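Local coordinates for hypothetical conserved protein (Thermus thermophilus, PDB 3DZM) that is of unknown function but forms a calcium-binding, eight-stranded beta-barrel that is a major protein of the outer membrane, at residues K10-G16 and L208-F214; N81-D87 and G106-F112; Q134-G140 and L157-F163. Residues are numbered along the deposited sequence.

How the contacts relate
All three contacts pair antiparallel strands of one closed barrel, and each sets an apolar outer face against a polar inner one. Contact 1 joins the first strand to the last, so the chain between its segments runs through both other contacts. Its centre lies about 19 Å from that of contact 2 and about 22 Å from that of contact 3, and its nearest atoms stay about 7 and 8 Å away from them. Contacts 2 and 3 are neighbours, centres about 8 Å apart: Arg108 meets Asp160 in a salt bridge inside the barrel, and Tyr162 packs on Thr83 and Arg108. Both also bind detergent. Contact 2 is nearer the calcium site, with the Phe112 side chain about 10 Å from the ion.

Contact 1 of 3, residues K10-G16 and L208-F214; sequences KFSVEAG and LGAAYRF
Val13 (chi1 p) is the apolar centre on the outward face: its CG1 lies 4.3 Å from Tyr212 CB and 4.0 Å from Phe214 CE2. Phe214, also p at chi1, turns its ring back over the first strand, so that CE1 comes 4.0 Å from Phe11 CB and Phe11 O sits over one ring face. Ala15 and Ala210 continue this surface with small side chains. The extended backbones of 10-16 and 208-213 run antiparallel at 158°, their axes 4.6 Å apart at closest. Val13-Tyr212 is a hydrogen-bonded pair (Val13 N to Tyr212 O 3.1 Å, Tyr212 N to Val13 O 2.9 Å), as is Ala15-Ala210 (Ala15 N to Ala210 O 3.0 Å, Ala210 N to Ala15 O 2.9 Å). Phe214 N donates to Phe11 O at 2.9 Å. This is the seam at which an outer-membrane beta-barrel closes, first strand against last, and the chain ends on an aromatic residue, as in many such proteins. Ser12-Arg213, Glu14-Ala211 and Gly16-Gly209 are the non-hydrogen-bonded pairs and face the interior; the two glycines bring their CA atoms within 3.8 Å. Glu14 CB touches Ala211 CB at 4.0 Å, while its carboxylate, carried inward by t rotamers at chi1 and chi2, forms salt bridges with Arg142 and Arg43. Ser12 OG sits over one face of the Arg213 guanidinium, 4.4 Å from NH1, and Arg213 makes a weak, long ion pair with Glu32.

Contact 2 of 3, residues N81-D87 and G106-F112; sequences NVTLSLD and GVRYNFF. With C8E ((hydroxyethyloxy)tri(ethyloxy)octane), chain E.
In the barrel wall, strands 76-90 and 100-117 form a beta hairpin, joined here over seven consecutive antiparallel pairs from Asn81-Phe112 to Asp87-Gly106. The axes of 81-87 and 106-112 approach to 4.5 Å at 165°. Val82-Phe111, Leu84-Tyr109 and Leu86-Val107 are hydrogen-bonded pairs, with Phe111 N to Val82 O at 2.6 Å and Leu84 N to Tyr109 O at 2.7 Å. Their side chains make an apolar outer surface, where Leu84 CD1 meets Phe111 CE2 at 4.3 Å and Leu86 CB meets Val107 CG1 at 4.0 Å. Inside, Asn110 (chi1 t) links two residues: its ND2 donates to Asn81 OD1 at 2.8 Å and its OD1 accepts from Thr83 OG1 at 2.8 Å. Asn81 ND2 reaches O21 of the detergent C8E at 2.8 Å. Arg108 (chi1 m, chi2 p) forms a salt bridge with Asp87, modelled unusually short. Asp87 also pairs with Arg43 and Arg108 with Asp160, so charges buried inside the barrel are balanced by one another across several strands.

Contact 3 of 3, residues Q134-G140 and L157-F163; sequences QLGLGLG and LGVDYYF. With C8E ((hydroxyethyloxy)tri(ethyloxy)octane), chain F.
Phe163, Leu137 and Gln134 bury much of the surface between strands 127-148 and 151-172, a hairpin of the barrel wall; the axes of 134-140 and 157-162 meet at 156° and come within 4.5 Å. Phe163 (chi1 m) sets its ring edge against Leu137, CE2 to CD1 4.2 Å, while its N donates to Leu135 O at 3.2 Å. Leu137 pairs with Tyr161 (Tyr161 N to Leu137 O 2.7 Å, Leu137 N to Tyr161 O 2.9 Å); Leu139-Val159 is the next hydrogen-bonded pair. Gln134 NE2 bonds to Phe163 O at 2.8 Å. On the inner face, Gly136, Gly138 and Gly140 oppose Tyr162, Asp160 and Gly158. Tyr162 (chi1 m) lays CD1 3.4 Å from Gly136 CA, an aromatic-glycine pair in which a CB on Gly136 would clash with the ring; Tyr162 OH bonds to Tyr20. Asp160, salt-bridged to Arg108, holds a water shared with Leu139 O. Outside, C8E lies over one face of the Tyr161 ring, consistent with a wall that is greasy towards the membrane and polar within.

Contact 1 of 3, residues K10-G16 and L208-F214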
loop_
_atom_site.group_PDB
_atom_site.type_symbol
_atom_site.label_atom_id
_atom_site.label_comp_id
_atom_site.label_asym_id
_atom_site.label_seq_id
_atom_site.Cartn_x
_atom_site.Cartn_y
_atom_site.Cartn_z
ATOM N N LYS A 10 -8.234 12.370 23.162
ATOM C CA LYS A 10 -7.373 13.210 22.330
ATOM C C LYS A 10 -7.334 12.793 20.851
ATOM O O LYS A 10 -6.722 11.793 20.491
ATOM C CB LYS A 10 -5.971 13.259 22.920
ATOM C CG LYS A 10 -5.841 14.294 24.043
ATOM C CD LYS A 10 -4.789 13.898 25.098
ATOM C CE LYS A 10 -4.936 14.711 26.400
ATOM N NZ LYS A 10 -6.324 14.673 26.955
ATOM N N PHE A 11 -7.996 13.578 20.007
ATOM C CA PHE A 11 -8.091 13.297 18.576
ATOM C C PHE A 11 -7.072 14.106 17.729
ATOM O O PHE A 11 -6.952 15.324 17.889
ATOM C CB PHE A 11 -9.532 13.545 18.089
ATOM C CG PHE A 11 -10.558 12.657 18.744
ATOM C CD1 PHE A 11 -10.726 11.343 18.329
ATOM C CD2 PHE A 11 -11.369 13.138 19.753
ATOM C CE1 PHE A 11 -11.663 10.534 18.922
ATOM C CE2 PHE A 11 -12.315 12.325 20.353
ATOM C CZ PHE A 11 -12.460 11.025 19.944
ATOM N N SER A 12 -6.320 13.441 16.852
ATOM C CA SER A 12 -5.371 14.172 16.009
ATOM C C SER A 12 -5.511 13.691 14.595
ATOM O O SER A 12 -6.030 12.612 14.337
ATOM C CB SER A 12 -3.917 14.002 16.458
ATOM O OG SER A 12 -3.861 13.467 17.766
ATOM N N VAL A 13 -5.051 14.507 13.668
ATOM C CA VAL A 13 -5.011 14.087 12.286
ATOM C C VAL A 13 -3.517 14.031 11.979
ATOM O O VAL A 13 -2.747 14.900 12.420
ATOM C CB VAL A 13 -5.839 15.061 11.358
ATOM C CG1 VAL A 13 -5.473 16.506 11.632
ATOM C CG2 VAL A 13 -5.665 14.737 9.870
ATOM N N GLU A 14 -3.117 12.981 11.265
ATOM C CA GLU A 14 -1.719 12.691 11.017
ATOM C C GLU A 14 -1.498 12.531 9.510
ATOM O O GLU A 14 -2.209 11.788 8.844
ATOM C CB GLU A 14 -1.355 11.412 11.790
ATOM C CG GLU A 14 0.102 10.968 11.749
ATOM C CD GLU A 14 0.243 9.441 11.869
ATOM O OE1 GLU A 14 0.221 8.911 13.006
ATOM O OE2 GLU A 14 0.381 8.773 10.810
ATOM N N ALA A 15 -0.513 13.233 8.970
ATOM C CA ALA A 15 -0.095 13.049 7.571
ATOM C C ALA A 15 1.306 12.482 7.555
ATOM O O ALA A 15 2.155 12.912 8.345
ATOM C CB ALA A 15 -0.117 14.414 6.792
ATOM N N GLY A 16 1.571 11.525 6.672
ATOM C CA GLY A 16 2.928 11.036 6.546
ATOM C C GLY A 16 3.359 10.735 5.145
ATOM O O GLY A 16 2.547 10.457 4.281
ATOM N N LEU A 208 7.825 9.297 7.538
ATOM C CA LEU A 208 7.935 10.484 8.401
ATOM C C LEU A 208 6.735 11.359 8.170
ATOM O O LEU A 208 6.229 11.428 7.060
ATOM C CB LEU A 208 9.193 11.291 8.148
ATOM C CG LEU A 208 10.462 10.463 8.297
ATOM C CD1 LEU A 208 11.710 11.261 7.939
ATOM C CD2 LEU A 208 10.553 9.868 9.713
ATOM N N GLY A 209 6.263 12.009 9.227
ATOM C CA GLY A 209 5.100 12.856 9.115
ATOM C C GLY A 209 4.853 13.643 10.373
ATOM O O GLY A 209 5.702 13.696 11.236
ATOM N N ALA A 210 3.683 14.258 10.468
ATOM C CA ALA A 210 3.361 15.110 11.588
ATOM C C ALA A 210 1.939 14.864 12.023
ATOM O O ALA A 210 1.117 14.460 11.215
ATOM C CB ALA A 210 3.546 16.573 11.185
ATOM N N ALA A 211 1.642 15.100 13.296
ATOM C CA ALA A 211 0.271 14.967 13.780
ATOM C C ALA A 211 -0.158 16.238 14.477
ATOM O O ALA A 211 0.570 16.770 15.307
ATOM C CB ALA A 211 0.135 13.797 14.701
ATOM N N TYR A 212 -1.346 16.716 14.124
ATOM C CA TYR A 212 -1.890 17.939 14.680
ATOM C C TYR A 212 -3.029 17.575 15.616
ATOM O O TYR A 212 -3.977 16.932 15.189
ATOM C CB TYR A 212 -2.388 18.858 13.546
ATOM C CG TYR A 212 -2.969 20.154 14.047
ATOM C CD1 TYR A 212 -2.140 21.136 14.583
ATOM C CD2 TYR A 212 -4.337 20.388 14.028
ATOM C CE1 TYR A 212 -2.646 22.330 15.080
ATOM C CE2 TYR A 212 -4.864 21.586 14.519
ATOM C CZ TYR A 212 -4.004 22.558 15.049
ATOM O OH TYR A 212 -4.488 23.759 15.552
ATOM N N ARG A 213 -2.923 17.957 16.889
ATOM C CA ARG A 213 -3.934 17.593 17.893
ATOM C C ARG A 213 -5.145 18.492 17.853
ATOM O O ARG A 213 -5.123 19.517 17.201
ATOM C CB ARG A 213 -3.358 17.563 19.321
ATOM C CG ARG A 213 -4.369 17.148 20.413
ATOM C CD ARG A 213 -3.688 16.869 21.756
ATOM N NE ARG A 213 -2.485 16.047 21.574
ATOM C CZ ARG A 213 -2.428 14.723 21.733
ATOM N NH1 ARG A 213 -3.505 14.050 22.099
ATOM N NH2 ARG A 213 -1.286 14.068 21.532
ATOM N N PHE A 214 -6.208 18.057 18.529
ATOM C CA PHE A 214 -7.395 18.870 18.871
ATOM C C PHE A 214 -8.477 18.034 19.574
ATOM O O PHE A 214 -8.185 17.166 20.408
ATOM C CB PHE A 214 -7.995 19.588 17.655
ATOM C CG PHE A 214 -8.341 18.676 16.526
ATOM C CD1 PHE A 214 -9.237 17.644 16.711
ATOM C CD2 PHE A 214 -7.779 18.857 15.276
ATOM C CE1 PHE A 214 -9.554 16.792 15.673
ATOM C CE2 PHE A 214 -8.089 18.018 14.238
ATOM C CZ PHE A 214 -8.975 16.980 14.434
#

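Contact 2 of 3, residues N81-D87 and G106-F112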
loop_
_atom_site.group_PDB
_atom_site.type_symbol
_atom_site.label_atom_id
_atom_site.label_comp_id
_atom_site.label_asym_id
_atom_site.label_seq_id
_atom_site.Cartn_x
_atom_site.Cartn_y
_atom_site.Cartn_z
ATOM N N ASN A 81 -1.047 1.365 -5.016
ATOM C CA ASN A 81 -1.739 0.725 -3.883
ATOM C C ASN A 81 -2.465 1.769 -3.115
ATOM O O ASN A 81 -1.885 2.818 -2.812
ATOM C CB ASN A 81 -0.792 -0.014 -2.944
ATOM C CG ASN A 81 -0.205 -1.238 -3.575
ATOM O OD1 ASN A 81 -0.910 -2.162 -3.922
ATOM N ND2 ASN A 81 1.087 -1.256 -3.724
ATOM N N VAL A 82 -3.742 1.498 -2.840
ATOM C CA VAL A 82 -4.524 2.279 -1.895
ATOM C C VAL A 82 -4.820 1.330 -0.729
ATOM O O VAL A 82 -5.281 0.222 -0.927
ATOM C CB VAL A 82 -5.820 2.874 -2.533
ATOM C CG1 VAL A 82 -6.636 3.652 -1.493
ATOM C CG2 VAL A 82 -5.463 3.762 -3.673
ATOM N N THR A 83 -4.520 1.773 0.484
ATOM C CA THR A 83 -4.483 0.914 1.652
ATOM C C THR A 83 -5.264 1.533 2.788
ATOM O O THR A 83 -4.904 2.609 3.287
ATOM C CB THR A 83 -3.053 0.772 2.160
ATOM O OG1 THR A 83 -2.159 0.573 1.056
ATOM C CG2 THR A 83 -2.946 -0.380 3.163
ATOM N N LEU A 84 -6.333 0.854 3.194
ATOM C CA LEU A 84 -7.113 1.257 4.358
ATOM C C LEU A 84 -6.620 0.427 5.491
ATOM O O LEU A 84 -6.463 -0.784 5.371
ATOM C CB LEU A 84 -8.595 1.008 4.137
ATOM C CG LEU A 84 -9.261 2.184 3.440
ATOM C CD1 LEU A 84 -8.679 2.307 2.069
ATOM C CD2 LEU A 84 -10.737 1.989 3.355
ATOM N N SER A 85 -6.347 1.085 6.597
ATOM C CA SER A 85 -5.755 0.399 7.724
ATOM C C SER A 85 -6.379 0.812 9.078
ATOM O O SER A 85 -6.834 1.927 9.265
ATOM C CB SER A 85 -4.230 0.611 7.711
ATOM O OG SER A 85 -3.905 1.643 8.614
ATOM N N LEU A 86 -6.406 -0.126 10.011
ATOM C CA LEU A 86 -6.771 0.142 11.387
ATOM C C LEU A 86 -5.697 -0.437 12.304
ATOM O O LEU A 86 -5.338 -1.599 12.159
ATOM C CB LEU A 86 -8.121 -0.485 11.726
ATOM C CG LEU A 86 -8.392 -0.376 13.225
ATOM C CD1 LEU A 86 -8.997 0.977 13.567
ATOM C CD2 LEU A 86 -9.289 -1.486 13.678
ATOM N N ASP A 87 -5.182 0.383 13.225
ATOM C CA ASP A 87 -4.138 -0.027 14.157
ATOM C C ASP A 87 -4.575 0.202 15.581
ATOM O O ASP A 87 -5.038 1.275 15.918
ATOM C CB ASP A 87 -2.850 0.800 14.015
ATOM C CG ASP A 87 -2.317 0.862 12.625
ATOM O OD1 ASP A 87 -2.486 -0.108 11.881
ATOM O OD2 ASP A 87 -1.696 1.886 12.279
ATOM N N GLY A 106 -2.260 -4.329 13.480
ATOM C CA GLY A 106 -3.524 -4.035 12.855
ATOM C C GLY A 106 -3.903 -4.847 11.639
ATOM O O GLY A 106 -3.183 -5.717 11.167
ATOM N N VAL A 107 -5.059 -4.500 11.115
ATOM C CA VAL A 107 -5.652 -5.110 9.947
ATOM C C VAL A 107 -5.577 -4.096 8.764
ATOM O O VAL A 107 -5.564 -2.886 8.967
ATOM C CB VAL A 107 -7.102 -5.515 10.333
ATOM C CG1 VAL A 107 -7.981 -4.279 10.421
ATOM C CG2 VAL A 107 -7.668 -6.525 9.392
ATOM N N ARG A 108 -5.472 -4.585 7.537
ATOM C CA ARG A 108 -5.404 -3.701 6.343
ATOM C C ARG A 108 -6.317 -4.198 5.233
ATOM O O ARG A 108 -6.609 -5.397 5.130
ATOM C CB ARG A 108 -4.013 -3.687 5.703
ATOM C CG ARG A 108 -2.907 -3.107 6.491
ATOM C CD ARG A 108 -2.613 -3.927 7.703
ATOM N NE ARG A 108 -2.719 -3.019 8.837
ATOM C CZ ARG A 108 -1.671 -2.639 9.524
ATOM N NH1 ARG A 108 -1.786 -1.809 10.526
ATOM N NH2 ARG A 108 -0.504 -3.135 9.185
ATOM N N TYR A 109 -6.758 -3.264 4.395
ATOM C CA TYR A 109 -7.441 -3.608 3.153
ATOM C C TYR A 109 -6.788 -2.811 2.040
ATOM O O TYR A 109 -6.802 -1.584 2.057
ATOM C CB TYR A 109 -8.952 -3.325 3.231
ATOM C CG TYR A 109 -9.600 -3.865 4.478
ATOM C CD1 TYR A 109 -10.246 -5.087 4.455
ATOM C CD2 TYR A 109 -9.544 -3.159 5.712
ATOM C CE1 TYR A 109 -10.855 -5.603 5.623
ATOM C CE2 TYR A 109 -10.140 -3.668 6.883
ATOM C CZ TYR A 109 -10.793 -4.890 6.820
ATOM O OH TYR A 109 -11.387 -5.441 7.919
ATOM N N ASN A 110 -6.196 -3.515 1.088
ATOM C CA ASN A 110 -5.509 -2.884 -0.028
ATOM C C ASN A 110 -6.195 -2.992 -1.375
ATOM O O ASN A 110 -6.701 -4.056 -1.776
ATOM C CB ASN A 110 -4.132 -3.492 -0.166
ATOM C CG ASN A 110 -3.209 -2.647 -1.004
ATOM O OD1 ASN A 110 -2.767 -1.593 -0.580
ATOM N ND2 ASN A 110 -2.886 -3.122 -2.182
ATOM N N PHE A 111 -6.179 -1.882 -2.095
ATOM C CA PHE A 111 -6.618 -1.867 -3.491
ATOM C C PHE A 111 -5.419 -1.690 -4.403
ATOM O O PHE A 111 -4.879 -0.609 -4.536
ATOM C CB PHE A 111 -7.750 -0.833 -3.691
ATOM C CG PHE A 111 -8.873 -1.056 -2.762
ATOM C CD1 PHE A 111 -9.928 -1.888 -3.121
ATOM C CD2 PHE A 111 -8.801 -0.582 -1.451
ATOM C CE1 PHE A 111 -10.946 -2.158 -2.212
ATOM C CE2 PHE A 111 -9.807 -0.867 -0.532
ATOM C CZ PHE A 111 -10.878 -1.650 -0.907
ATOM N N PHE A 112 -4.973 -2.796 -4.980
ATOM C CA PHE A 112 -3.894 -2.791 -5.956
ATOM C C PHE A 112 -4.400 -2.683 -7.384
ATOM O O PHE A 112 -5.401 -3.274 -7.745
ATOM C CB PHE A 112 -3.043 -4.063 -5.845
ATOM C CG PHE A 112 -2.146 -4.288 -7.043
ATOM C CD1 PHE A 112 -0.927 -3.656 -7.136
ATOM C CD2 PHE A 112 -2.550 -5.095 -8.096
ATOM C CE1 PHE A 112 -0.108 -3.846 -8.220
ATOM C CE2 PHE A 112 -1.727 -5.291 -9.210
ATOM C CZ PHE A 112 -0.506 -4.664 -9.268
HETATM C C1 C8E E . 11.935 -7.278 5.441
HETATM C C2 C8E E . 10.653 -8.091 5.215
HETATM C C3 C8E E . 10.586 -8.772 3.841
HETATM C C4 C8E E . 10.656 -10.305 3.947
HETATM C C5 C8E E . 10.040 -11.054 2.759
HETATM C C6 C8E E . 11.034 -11.641 1.743
HETATM C C7 C8E E . 10.974 -10.943 0.378
HETATM C C8 C8E E . 9.773 -9.993 0.300
HETATM O O9 C8E E . 9.213 -9.834 -0.999
HETATM C C10 C8E E . 7.918 -10.414 -1.091
HETATM C C11 C8E E . 7.062 -9.785 -2.189
HETATM O O12 C8E E . 6.233 -8.766 -1.662
HETATM C C13 C8E E . 5.773 -7.865 -2.657
HETATM C C14 C8E E . 5.516 -6.459 -2.105
HETATM O O15 C8E E . 6.251 -5.509 -2.857
HETATM C C16 C8E E . 6.262 -4.223 -2.273
HETATM C C17 C8E E . 4.900 -3.552 -2.456
HETATM O O18 C8E E . 4.853 -2.774 -3.641
HETATM C C19 C8E E . 4.608 -3.549 -4.790
HETATM C C20 C8E E . 3.280 -4.266 -4.580
HETATM O O21 C8E E . 2.217 -3.456 -5.004
#

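Contact 3 of 3, residues Q134-G140 and L157-F163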
loop_
_atom_site.group_PDB
_atom_site.type_symbol
_atom_site.label_atom_id
_atom_site.label_comp_id
_atom_site.label_asym_id
_atom_site.label_seq_id
_atom_site.Cartn_x
_atom_site.Cartn_y
_atom_site.Cartn_z
ATOM N N GLN A 134 -6.978 -6.965 -1.455
ATOM C CA GLN A 134 -6.495 -7.929 -0.486
ATOM C C GLN A 134 -6.674 -7.528 0.944
ATOM O O GLN A 134 -6.659 -6.371 1.283
ATOM C CB GLN A 134 -5.045 -8.289 -0.737
ATOM C CG GLN A 134 -4.723 -8.527 -2.171
ATOM C CD GLN A 134 -3.247 -8.715 -2.386
ATOM O OE1 GLN A 134 -2.602 -7.870 -2.993
ATOM N NE2 GLN A 134 -2.699 -9.825 -1.886
ATOM N N LEU A 135 -6.851 -8.537 1.774
ATOM C CA LEU A 135 -6.925 -8.371 3.198
ATOM C C LEU A 135 -5.503 -8.581 3.739
ATOM O O LEU A 135 -4.844 -9.517 3.367
ATOM C CB LEU A 135 -7.947 -9.374 3.765
ATOM C CG LEU A 135 -7.893 -9.620 5.268
ATOM C CD1 LEU A 135 -8.318 -8.367 6.021
ATOM C CD2 LEU A 135 -8.777 -10.762 5.643
ATOM N N GLY A 136 -5.013 -7.664 4.563
ATOM C CA GLY A 136 -3.712 -7.807 5.195
ATOM C C GLY A 136 -3.634 -7.697 6.718
ATOM O O GLY A 136 -4.538 -7.188 7.390
ATOM N N LEU A 137 -2.528 -8.181 7.272
ATOM C CA LEU A 137 -2.220 -7.971 8.696
ATOM C C LEU A 137 -0.869 -7.359 8.853
ATOM O O LEU A 137 -0.009 -7.500 7.984
ATOM C CB LEU A 137 -2.227 -9.264 9.450
ATOM C CG LEU A 137 -3.582 -9.949 9.432
ATOM C CD1 LEU A 137 -3.457 -11.419 9.928
ATOM C CD2 LEU A 137 -4.569 -9.113 10.268
ATOM N N GLY A 138 -0.669 -6.676 9.967
ATOM C CA GLY A 138 0.608 -6.021 10.167
ATOM C C GLY A 138 0.892 -5.545 11.563
ATOM O O GLY A 138 0.029 -5.493 12.444
ATOM N N LEU A 139 2.137 -5.128 11.707
ATOM C CA LEU A 139 2.828 -4.934 12.977
ATOM C C LEU A 139 3.696 -3.662 12.798
ATOM O O LEU A 139 4.211 -3.376 11.705
ATOM C CB LEU A 139 3.770 -6.134 13.172
ATOM C CG LEU A 139 3.650 -6.713 14.542
ATOM C CD1 LEU A 139 2.178 -6.749 14.826
ATOM C CD2 LEU A 139 4.269 -8.089 14.573
ATOM N N GLY A 140 3.904 -2.894 13.842
ATOM C CA GLY A 140 4.871 -1.826 13.686
ATOM C C GLY A 140 5.082 -1.022 14.936
ATOM O O GLY A 140 4.427 -1.262 15.961
ATOM N N LEU A 157 7.576 2.858 11.426
ATOM C CA LEU A 157 8.097 1.680 10.743
ATOM C C LEU A 157 7.256 0.434 11.015
ATOM O O LEU A 157 7.030 0.075 12.172
ATOM C CB LEU A 157 9.523 1.399 11.179
ATOM C CG LEU A 157 10.332 0.338 10.421
ATOM C CD1 LEU A 157 11.787 0.597 10.632
ATOM C CD2 LEU A 157 9.977 -1.066 10.850
ATOM N N GLY A 158 6.792 -0.219 9.951
ATOM C CA GLY A 158 6.051 -1.453 10.110
ATOM C C GLY A 158 6.171 -2.406 8.954
ATOM O O GLY A 158 6.784 -2.091 7.947
ATOM N N VAL A 159 5.609 -3.599 9.111
ATOM C CA VAL A 159 5.620 -4.626 8.051
ATOM C C VAL A 159 4.220 -5.180 7.979
ATOM O O VAL A 159 3.557 -5.353 9.022
ATOM C CB VAL A 159 6.659 -5.748 8.332
ATOM C CG1 VAL A 159 6.449 -6.912 7.397
ATOM C CG2 VAL A 159 8.167 -5.202 8.288
ATOM N N ASP A 160 3.722 -5.375 6.761
ATOM C CA ASP A 160 2.352 -5.881 6.562
ATOM C C ASP A 160 2.473 -7.102 5.706
ATOM O O ASP A 160 3.339 -7.166 4.823
ATOM C CB ASP A 160 1.462 -4.882 5.815
ATOM C CG ASP A 160 1.109 -3.661 6.638
ATOM O OD1 ASP A 160 1.297 -3.760 7.851
ATOM O OD2 ASP A 160 0.653 -2.608 6.078
ATOM N N TYR A 161 1.595 -8.063 5.942
ATOM C CA TYR A 161 1.492 -9.198 5.047
ATOM C C TYR A 161 0.103 -9.238 4.404
ATOM O O TYR A 161 -0.897 -9.096 5.095
ATOM C CB TYR A 161 1.743 -10.511 5.781
ATOM C CG TYR A 161 1.555 -11.682 4.855
ATOM C CD1 TYR A 161 2.509 -11.974 3.884
ATOM C CD2 TYR A 161 0.406 -12.464 4.901
ATOM C CE1 TYR A 161 2.349 -13.006 3.026
ATOM C CE2 TYR A 161 0.237 -13.534 4.023
ATOM C CZ TYR A 161 1.218 -13.793 3.098
ATOM O OH TYR A 161 1.084 -14.836 2.218
ATOM N N TYR A 162 0.048 -9.462 3.090
ATOM C CA TYR A 162 -1.230 -9.631 2.378
ATOM C C TYR A 162 -1.471 -11.028 1.812
ATOM O O TYR A 162 -0.606 -11.630 1.180
ATOM C CB TYR A 162 -1.364 -8.600 1.259
ATOM C CG TYR A 162 -1.536 -7.186 1.766
ATOM C CD1 TYR A 162 -2.795 -6.702 2.094
ATOM C CD2 TYR A 162 -0.439 -6.340 1.944
ATOM C CE1 TYR A 162 -2.964 -5.420 2.555
ATOM C CE2 TYR A 162 -0.605 -5.041 2.409
ATOM C CZ TYR A 162 -1.872 -4.596 2.711
ATOM O OH TYR A 162 -2.076 -3.329 3.167
ATOM N N PHE A 163 -2.665 -11.540 2.056
ATOM C CA PHE A 163 -3.117 -12.802 1.479
ATOM C C PHE A 163 -3.469 -12.660 -0.002
ATOM O O PHE A 163 -4.184 -11.745 -0.404
ATOM C CB PHE A 163 -4.340 -13.305 2.254
ATOM C CG PHE A 163 -4.069 -13.552 3.687
ATOM C CD1 PHE A 163 -3.549 -14.777 4.110
ATOM C CD2 PHE A 163 -4.292 -12.561 4.625
ATOM C CE1 PHE A 163 -3.279 -15.018 5.456
ATOM C CE2 PHE A 163 -4.004 -12.789 5.999
ATOM C CZ PHE A 163 -3.506 -14.012 6.406
HETATM C C1 C8E F . 1.803 -10.890 9.891
HETATM C C2 C8E F . 1.728 -12.423 10.079
HETATM C C3 C8E F . 0.912 -13.241 9.052
HETATM C C4 C8E F . 1.550 -14.604 8.728
HETATM C C5 C8E F . 1.847 -14.889 7.237
HETATM C C6 C8E F . 1.906 -16.379 6.829
HETATM C C7 C8E F . 1.549 -16.641 5.355
HETATM C C8 C8E F . 0.856 -17.989 5.075
HETATM O O9 C8E F . -0.202 -17.910 4.118
HETATM C C10 C8E F . 0.193 -17.433 2.833
HETATM C C11 C8E F . -0.967 -17.185 1.838
HETATM O O12 C8E F . -0.703 -16.128 0.902
HETATM C C13 C8E F . -0.388 -16.528 -0.430
HETATM C C14 C8E F . 0.756 -15.715 -1.067
HETATM O O15 C8E F . 0.296 -14.933 -2.167
HETATM C C16 C8E F . 1.146 -14.827 -3.307
HETATM C C17 C8E F . 2.016 -13.559 -3.302
HETATM O O18 C8E F . 2.679 -13.288 -4.532
HETATM C C19 C8E F . 2.328 -12.010 -5.058
HETATM C C20 C8E F . 3.042 -11.622 -6.365
HETATM O O21 C8E F . 2.108 -11.482 -7.431
HETATM O O HOH W 1 -0.162 -11.786 -1.636
HETATM O O HOH W 2 2.127 -2.066 9.816
#